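TlmII (Streptoalloteichus hindustanus, PDB 4HVM) probably serves as a condensation-domain protein in the nonribosomal peptide assembly of the antibiotic tallysomycin. Local coordinates at residues 142-153 against 284-295. Sequence-based numbering, arbitrary orientation.
Sequences QMLLDARSRYMV and RDHLQLGSVVGP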
ATOM      1  N   GLN A 142       8.311   4.058  -2.842  1.00 14.66           N
ATOM      2  CA  GLN A 142       7.571   2.804  -2.976  1.00 17.78           C
ATOM      3  C   GLN A 142       8.267   1.779  -3.872  1.00 22.41           C
ATOM      4  O   GLN A 142       7.893   0.608  -3.886  1.00 33.08           O
ATOM      5  CB  GLN A 142       6.154   3.063  -3.492  1.00 11.19           C
ATOM      6  CG  GLN A 142       6.103   3.576  -4.921  1.00 30.69           C
ATOM      7  CD  GLN A 142       4.732   3.424  -5.547  1.00 30.29           C
ATOM      8  OE1 GLN A 142       3.856   4.270  -5.364  1.00 31.17           O
ATOM      9  NE2 GLN A 142       4.540   2.341  -6.292  1.00 33.50           N
HETATM   10  N   MSE A 143       9.272   2.224  -4.620  1.00 16.24           N
HETATM   11  CA  MSE A 143      10.034   1.328  -5.484  1.00 18.79           C
HETATM   12  C   MSE A 143      11.166   0.647  -4.720  1.00 21.74           C
HETATM   13  O   MSE A 143      11.938  -0.127  -5.288  1.00 20.60           O
HETATM   14  CB  MSE A 143      10.594   2.086  -6.688  1.00 18.68           C
HETATM   15  CG  MSE A 143       9.552   2.447  -7.729  1.00 15.79           C
HETATM   16 SE   MSE A 143      10.305   3.416  -9.238  0.75 41.13          SE
HETATM   17  CE  MSE A 143      11.773   2.211  -9.659  1.00 53.41           C
ATOM     18  N   LEU A 144      11.262   0.952  -3.431  1.00 12.76           N
ATOM     19  CA  LEU A 144      12.237   0.314  -2.559  1.00 20.15           C
ATOM     20  C   LEU A 144      11.534  -0.501  -1.487  1.00 19.32           C
ATOM     21  O   LEU A 144      11.895  -1.645  -1.232  1.00 29.16           O
ATOM     22  CB  LEU A 144      13.145   1.358  -1.903  1.00 12.94           C
ATOM     23  CG  LEU A 144      14.135   2.090  -2.811  1.00 13.75           C
ATOM     24  CD1 LEU A 144      15.139   2.866  -1.981  1.00 13.97           C
ATOM     25  CD2 LEU A 144      14.842   1.114  -3.735  1.00 14.71           C
ATOM     26  N   LEU A 145      10.525   0.096  -0.862  1.00 17.80           N
ATOM     27  CA  LEU A 145       9.785  -0.563   0.207  1.00 18.04           C
ATOM     28  C   LEU A 145       8.281  -0.519  -0.043  1.00 19.11           C
ATOM     29  O   LEU A 145       7.714   0.553  -0.252  1.00 21.52           O
ATOM     30  CB  LEU A 145      10.097   0.105   1.547  1.00 18.69           C
ATOM     31  CG  LEU A 145      11.572   0.240   1.924  1.00 18.36           C
ATOM     32  CD1 LEU A 145      11.719   0.926   3.273  1.00 16.47           C
ATOM     33  CD2 LEU A 145      12.248  -1.118   1.938  1.00 15.47           C
ATOM     34  N   ASP A 146       7.639  -1.683  -0.022  1.00 12.74           N
ATOM     35  CA  ASP A 146       6.185  -1.744  -0.081  1.00 18.23           C
ATOM     36  C   ASP A 146       5.602  -1.643   1.330  1.00 25.65           C
ATOM     37  O   ASP A 146       6.333  -1.383   2.287  1.00 19.08           O
ATOM     38  CB  ASP A 146       5.704  -3.013  -0.796  1.00 25.68           C
ATOM     39  CG  ASP A 146       6.303  -4.287  -0.220  1.00 30.57           C
ATOM     40  OD1 ASP A 146       6.861  -4.255   0.897  1.00 26.63           O
ATOM     41  OD2 ASP A 146       6.203  -5.336  -0.894  1.00 34.77           O
ATOM     42  N   ALA A 147       4.295  -1.850   1.452  1.00 27.29           N
ATOM     43  CA  ALA A 147       3.603  -1.711   2.732  1.00 21.28           C
ATOM     44  C   ALA A 147       4.210  -2.556   3.851  1.00 20.26           C
ATOM     45  O   ALA A 147       4.428  -2.068   4.961  1.00 23.60           O
ATOM     46  CB  ALA A 147       2.121  -2.036   2.564  1.00 26.60           C
ATOM     47  N   ARG A 148       4.484  -3.820   3.546  1.00 22.25           N
ATOM     48  CA  ARG A 148       5.018  -4.752   4.530  1.00 21.11           C
ATOM     49  C   ARG A 148       6.473  -4.452   4.876  1.00 26.52           C
ATOM     50  O   ARG A 148       6.874  -4.552   6.036  1.00 32.50           O
ATOM     51  CB  ARG A 148       4.879  -6.192   4.029  1.00 18.24           C
ATOM     52  CG  ARG A 148       5.383  -7.250   5.002  1.00 24.79           C
ATOM     53  CD  ARG A 148       5.100  -8.651   4.485  1.00 32.78           C
ATOM     54  NE  ARG A 148       5.566  -9.689   5.401  1.00 46.50           N
ATOM     55  CZ  ARG A 148       5.376 -10.991   5.214  1.00 59.55           C
ATOM     56  NH1 ARG A 148       4.724 -11.421   4.142  1.00 55.97           N
ATOM     57  NH2 ARG A 148       5.835 -11.864   6.100  1.00 67.58           N
ATOM     58  N   SER A 149       7.260  -4.082   3.868  1.00 23.50           N
ATOM     59  CA  SER A 149       8.692  -3.850   4.054  1.00 16.91           C
ATOM     60  C   SER A 149       8.992  -2.676   4.982  1.00 17.57           C
ATOM     61  O   SER A 149      10.027  -2.659   5.652  1.00 19.88           O
ATOM     62  CB  SER A 149       9.385  -3.640   2.704  1.00 17.46           C
ATOM     63  OG  SER A 149       9.322  -4.819   1.913  1.00 23.02           O
ATOM     64  N   ARG A 150       8.090  -1.699   5.024  1.00 16.60           N
ATOM     65  CA  ARG A 150       8.274  -0.536   5.885  1.00 14.75           C
ATOM     66  C   ARG A 150       8.321  -0.946   7.352  1.00 21.54           C
ATOM     67  O   ARG A 150       9.161  -0.470   8.111  1.00 32.03           O
ATOM     68  CB  ARG A 150       7.169   0.498   5.662  1.00 16.26           C
ATOM     69  CG  ARG A 150       7.079   1.027   4.242  1.00 11.93           C
ATOM     70  CD  ARG A 150       6.117   2.204   4.159  1.00  9.42           C
ATOM     71  NE  ARG A 150       5.490   2.306   2.845  1.00 24.33           N
ATOM     72  CZ  ARG A 150       4.246   1.923   2.578  1.00 21.21           C
ATOM     73  NH1 ARG A 150       3.480   1.424   3.539  1.00 14.01           N
ATOM     74  NH2 ARG A 150       3.765   2.049   1.350  1.00 24.82           N
ATOM     75  N   TYR A 151       7.421  -1.839   7.745  1.00 18.80           N
ATOM     76  CA  TYR A 151       7.388  -2.316   9.122  1.00 17.23           C
ATOM     77  C   TYR A 151       8.472  -3.358   9.394  1.00 20.80           C
ATOM     78  O   TYR A 151       8.900  -3.535  10.536  1.00 22.19           O
ATOM     79  CB  TYR A 151       6.006  -2.869   9.461  1.00 12.50           C
ATOM     80  CG  TYR A 151       4.971  -1.795   9.682  1.00 23.23           C
ATOM     81  CD1 TYR A 151       5.080  -0.919  10.750  1.00 16.36           C
ATOM     82  CD2 TYR A 151       3.881  -1.660   8.834  1.00 11.46           C
ATOM     83  CE1 TYR A 151       4.140   0.064  10.965  1.00 18.51           C
ATOM     84  CE2 TYR A 151       2.930  -0.677   9.043  1.00 23.17           C
ATOM     85  CZ  TYR A 151       3.065   0.182  10.112  1.00 21.08           C
ATOM     86  OH  TYR A 151       2.126   1.161  10.327  1.00 23.62           O
HETATM   87  N   MSE A 152       8.908  -4.050   8.345  1.00 23.66           N
HETATM   88  CA  MSE A 152      10.030  -4.975   8.462  1.00 14.35           C
HETATM   89  C   MSE A 152      11.278  -4.193   8.847  1.00 21.48           C
HETATM   90  O   MSE A 152      12.000  -4.564   9.776  1.00 27.44           O
HETATM   91  CB  MSE A 152      10.268  -5.722   7.146  1.00 14.46           C
HETATM   92  CG  MSE A 152       9.138  -6.653   6.738  1.00 27.41           C
HETATM   93 SE   MSE A 152       9.593  -7.771   5.205  0.76 34.50          SE
HETATM   94  CE  MSE A 152      10.880  -8.926   6.094  1.00 17.73           C
ATOM     95  N   VAL A 153      11.511  -3.095   8.134  1.00 16.68           N
ATOM     96  CA  VAL A 153      12.663  -2.241   8.389  1.00 16.45           C
ATOM     97  C   VAL A 153      12.588  -1.618   9.777  1.00 22.51           C
ATOM     98  O   VAL A 153      13.570  -1.626  10.519  1.00 28.84           O
ATOM     99  CB  VAL A 153      12.789  -1.123   7.330  1.00 13.15           C
ATOM    100  CG1 VAL A 153      13.879  -0.133   7.719  1.00 13.51           C
ATOM    101  CG2 VAL A 153      13.079  -1.718   5.967  1.00 16.13           C
ATOM    102  N   ARG A 284       4.806 -12.229  -1.609  1.00 30.11           N
ATOM    103  CA  ARG A 284       5.532 -13.047  -0.644  1.00 28.98           C
ATOM    104  C   ARG A 284       4.674 -14.219  -0.182  1.00 32.33           C
ATOM    105  O   ARG A 284       5.132 -15.359  -0.143  1.00 37.06           O
ATOM    106  CB  ARG A 284       5.945 -12.209   0.569  1.00 31.87           C
ATOM    107  CG  ARG A 284       6.933 -11.089   0.279  1.00 25.98           C
ATOM    108  CD  ARG A 284       7.159 -10.237   1.519  1.00 13.97           C
ATOM    109  NE  ARG A 284       8.054  -9.114   1.257  1.00 14.36           N
ATOM    110  CZ  ARG A 284       7.666  -7.962   0.724  1.00 25.09           C
ATOM    111  NH1 ARG A 284       6.395  -7.776   0.391  1.00 21.03           N
ATOM    112  NH2 ARG A 284       8.548  -6.994   0.521  1.00 31.62           N
ATOM    113  N   ASP A 285       3.427 -13.927   0.170  1.00 33.81           N
ATOM    114  CA  ASP A 285       2.513 -14.946   0.671  1.00 41.12           C
ATOM    115  C   ASP A 285       1.982 -15.808  -0.466  1.00 38.17           C
ATOM    116  O   ASP A 285       1.869 -17.027  -0.337  1.00 46.90           O
ATOM    117  CB  ASP A 285       1.345 -14.292   1.412  1.00 46.82           C
ATOM    118  CG  ASP A 285       1.797 -13.455   2.592  1.00 57.57           C
ATOM    119  OD1 ASP A 285       2.792 -13.842   3.244  1.00 57.78           O
ATOM    120  OD2 ASP A 285       1.160 -12.414   2.870  1.00 64.84           O
ATOM    121  N   HIS A 286       1.657 -15.162  -1.582  1.00 27.01           N
ATOM    122  CA  HIS A 286       1.034 -15.835  -2.717  1.00 18.94           C
ATOM    123  C   HIS A 286       1.993 -16.737  -3.494  1.00 21.80           C
ATOM    124  O   HIS A 286       1.602 -17.801  -3.982  1.00 24.93           O
ATOM    125  CB  HIS A 286       0.410 -14.801  -3.656  1.00 20.68           C
ATOM    126  CG  HIS A 286      -0.227 -15.400  -4.871  1.00 29.73           C
ATOM    127  ND1 HIS A 286       0.184 -15.101  -6.152  1.00 31.90           N
ATOM    128  CD2 HIS A 286      -1.242 -16.287  -4.998  1.00 29.64           C
ATOM    129  CE1 HIS A 286      -0.552 -15.776  -7.017  1.00 29.16           C
ATOM    130  NE2 HIS A 286      -1.423 -16.503  -6.342  1.00 29.25           N
ATOM    131  N   LEU A 287       3.246 -16.309  -3.615  1.00 22.04           N
ATOM    132  CA  LEU A 287       4.231 -17.052  -4.397  1.00 17.52           C
ATOM    133  C   LEU A 287       5.323 -17.691  -3.544  1.00 18.81           C
ATOM    134  O   LEU A 287       6.299 -18.231  -4.071  1.00 21.73           O
ATOM    135  CB  LEU A 287       4.854 -16.155  -5.468  1.00 16.51           C
ATOM    136  CG  LEU A 287       3.925 -15.722  -6.606  1.00 19.81           C
ATOM    137  CD1 LEU A 287       4.689 -14.948  -7.675  1.00 20.23           C
ATOM    138  CD2 LEU A 287       3.213 -16.922  -7.215  1.00 19.10           C
ATOM    139  N   GLN A 288       5.145 -17.626  -2.229  1.00 22.46           N
ATOM    140  CA  GLN A 288       6.092 -18.204  -1.277  1.00 23.34           C
ATOM    141  C   GLN A 288       7.521 -17.691  -1.449  1.00 26.38           C
ATOM    142  O   GLN A 288       8.479 -18.445  -1.293  1.00 27.14           O
ATOM    143  CB  GLN A 288       6.053 -19.738  -1.312  1.00 25.00           C
ATOM    144  CG  GLN A 288       4.924 -20.337  -0.491  1.00 31.13           C
ATOM    145  CD  GLN A 288       3.563 -20.080  -1.102  1.00 39.64           C
ATOM    146  OE1 GLN A 288       3.365 -20.255  -2.306  1.00 44.31           O
ATOM    147  NE2 GLN A 288       2.614 -19.658  -0.275  1.00 40.79           N
ATOM    148  N   LEU A 289       7.658 -16.407  -1.768  1.00 30.40           N
ATOM    149  CA  LEU A 289       8.957 -15.753  -1.714  1.00 31.49           C
ATOM    150  C   LEU A 289       9.261 -15.524  -0.237  1.00 44.23           C
ATOM    151  O   LEU A 289       8.343 -15.383   0.570  1.00 52.76           O
ATOM    152  CB  LEU A 289       8.938 -14.427  -2.477  1.00 15.56           C
ATOM    153  CG  LEU A 289       8.323 -14.437  -3.878  1.00 26.69           C
ATOM    154  CD1 LEU A 289       8.381 -13.052  -4.515  1.00 14.42           C
ATOM    155  CD2 LEU A 289       8.995 -15.473  -4.775  1.00 15.78           C
ATOM    156  N   GLY A 290      10.539 -15.493   0.125  1.00 18.24           N
ATOM    157  CA  GLY A 290      10.907 -15.425   1.527  1.00 40.33           C
ATOM    158  C   GLY A 290      10.570 -14.119   2.222  1.00 32.75           C
ATOM    159  O   GLY A 290       9.847 -13.275   1.690  1.00 33.23           O
ATOM    160  N   SER A 291      11.097 -13.954   3.430  1.00 31.76           N
ATOM    161  CA  SER A 291      10.965 -12.692   4.144  1.00 32.86           C
ATOM    162  C   SER A 291      11.861 -11.636   3.498  1.00 30.42           C
ATOM    163  O   SER A 291      12.896 -11.255   4.046  1.00 27.41           O
ATOM    164  CB  SER A 291      11.307 -12.870   5.623  1.00 20.86           C
ATOM    165  OG  SER A 291      12.543 -13.541   5.778  1.00 64.46           O
ATOM    166  N   VAL A 292      11.454 -11.171   2.323  1.00 28.29           N
ATOM    167  CA  VAL A 292      12.268 -10.251   1.541  1.00 25.15           C
ATOM    168  C   VAL A 292      11.867  -8.801   1.772  1.00 27.48           C
ATOM    169  O   VAL A 292      10.693  -8.451   1.669  1.00 31.44           O
ATOM    170  CB  VAL A 292      12.152 -10.553   0.030  1.00 22.48           C
ATOM    171  CG1 VAL A 292      12.936  -9.534  -0.787  1.00 25.20           C
ATOM    172  CG2 VAL A 292      12.631 -11.962  -0.265  1.00 22.88           C
ATOM    173  N   VAL A 293      12.846  -7.962   2.091  1.00 29.11           N
ATOM    174  CA  VAL A 293      12.619  -6.525   2.166  1.00 27.49           C
ATOM    175  C   VAL A 293      12.760  -5.941   0.768  1.00 22.22           C
ATOM    176  O   VAL A 293      13.837  -5.996   0.175  1.00 28.68           O
ATOM    177  CB  VAL A 293      13.626  -5.829   3.113  1.00 31.61           C
ATOM    178  CG1 VAL A 293      13.541  -4.315   2.983  1.00 19.82           C
ATOM    179  CG2 VAL A 293      13.381  -6.247   4.549  1.00 20.61           C
ATOM    180  N   GLY A 294      11.666  -5.396   0.244  1.00 19.05           N
ATOM    181  CA  GLY A 294      11.662  -4.815  -1.085  1.00 16.63           C
ATOM    182  C   GLY A 294      10.285  -4.725  -1.715  1.00 15.21           C
ATOM    183  O   GLY A 294       9.285  -5.093  -1.097  1.00 33.25           O
ATOM    184  N   PRO A 295      10.227  -4.231  -2.960  1.00 15.07           N
ATOM    185  CA  PRO A 295       8.967  -4.104  -3.698  1.00 13.95           C
ATOM    186  C   PRO A 295       8.466  -5.442  -4.236  1.00 22.39           C
ATOM    187  O   PRO A 295       8.930  -5.902  -5.280  1.00 26.59           O
ATOM    188  CB  PRO A 295       9.335  -3.175  -4.855  1.00 14.42           C
ATOM    189  CG  PRO A 295      10.789  -3.416  -5.079  1.00 21.44           C
ATOM    190  CD  PRO A 295      11.376  -3.717  -3.727  1.00 20.14           C
TER
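D146 and R284 approach from opposite directions, so that carboxylate oxygen OD2 sits at the guanidinium edge: chi1 of 53° sets the aspartate CG between its own backbone N and carbonyl carbon, while the arginine chain leaves with CG anti to the carbonyl carbon (chi1 -64°) and stays extended as far as NE. D146 is the aspartate of H141-A147 (HQMLLDA), a degenerate form of the HHxxxDG motif of condensation domains, with Q142 in place of the second histidine and A147 in place of the glycine; in that motif the aspartate is the classic partner of a structural arginine. The salt bridge spans two sheets, D146 following strand 133-141 and R284 following strand 274-282. R284 NH1 lies 2.8 Å from D146 OD2, which it meets on the syn side and within its own guanidinium plane, although the two flat groups are turned 60° apart. NH2 adds weak bonds to both carboxylate oxygens. NE and NH2 together clasp V292 O side-on, fixing the rotation of the guanidinium, whose edge faces the backbone of V292; D282 gives NH1 a second carboxylate, and R148 CB covers one guanidinium face. D146 also N-caps helix 147-161, its OD1 accepting from S149 N at 3.0 Å, and its OD2 receives L296 N and T297 OG1. Around this polar centre, M152, a selenomethionine, bends at its end to bring CE 4.0 Å from V293 CG2, and L145 CD2 packs 3.6 Å from V293 CG1. The P295 ring lies along the carbonyls of M143 and L144, with CG 3.5 Å from M143 O. Farther out, the exposed R148 brings NH1 to D285 OD1 at 3.2 Å from above the carboxylate plane. S149 OG accepts a nearly straight hydrogen bond from G294 N at 2.9 Å.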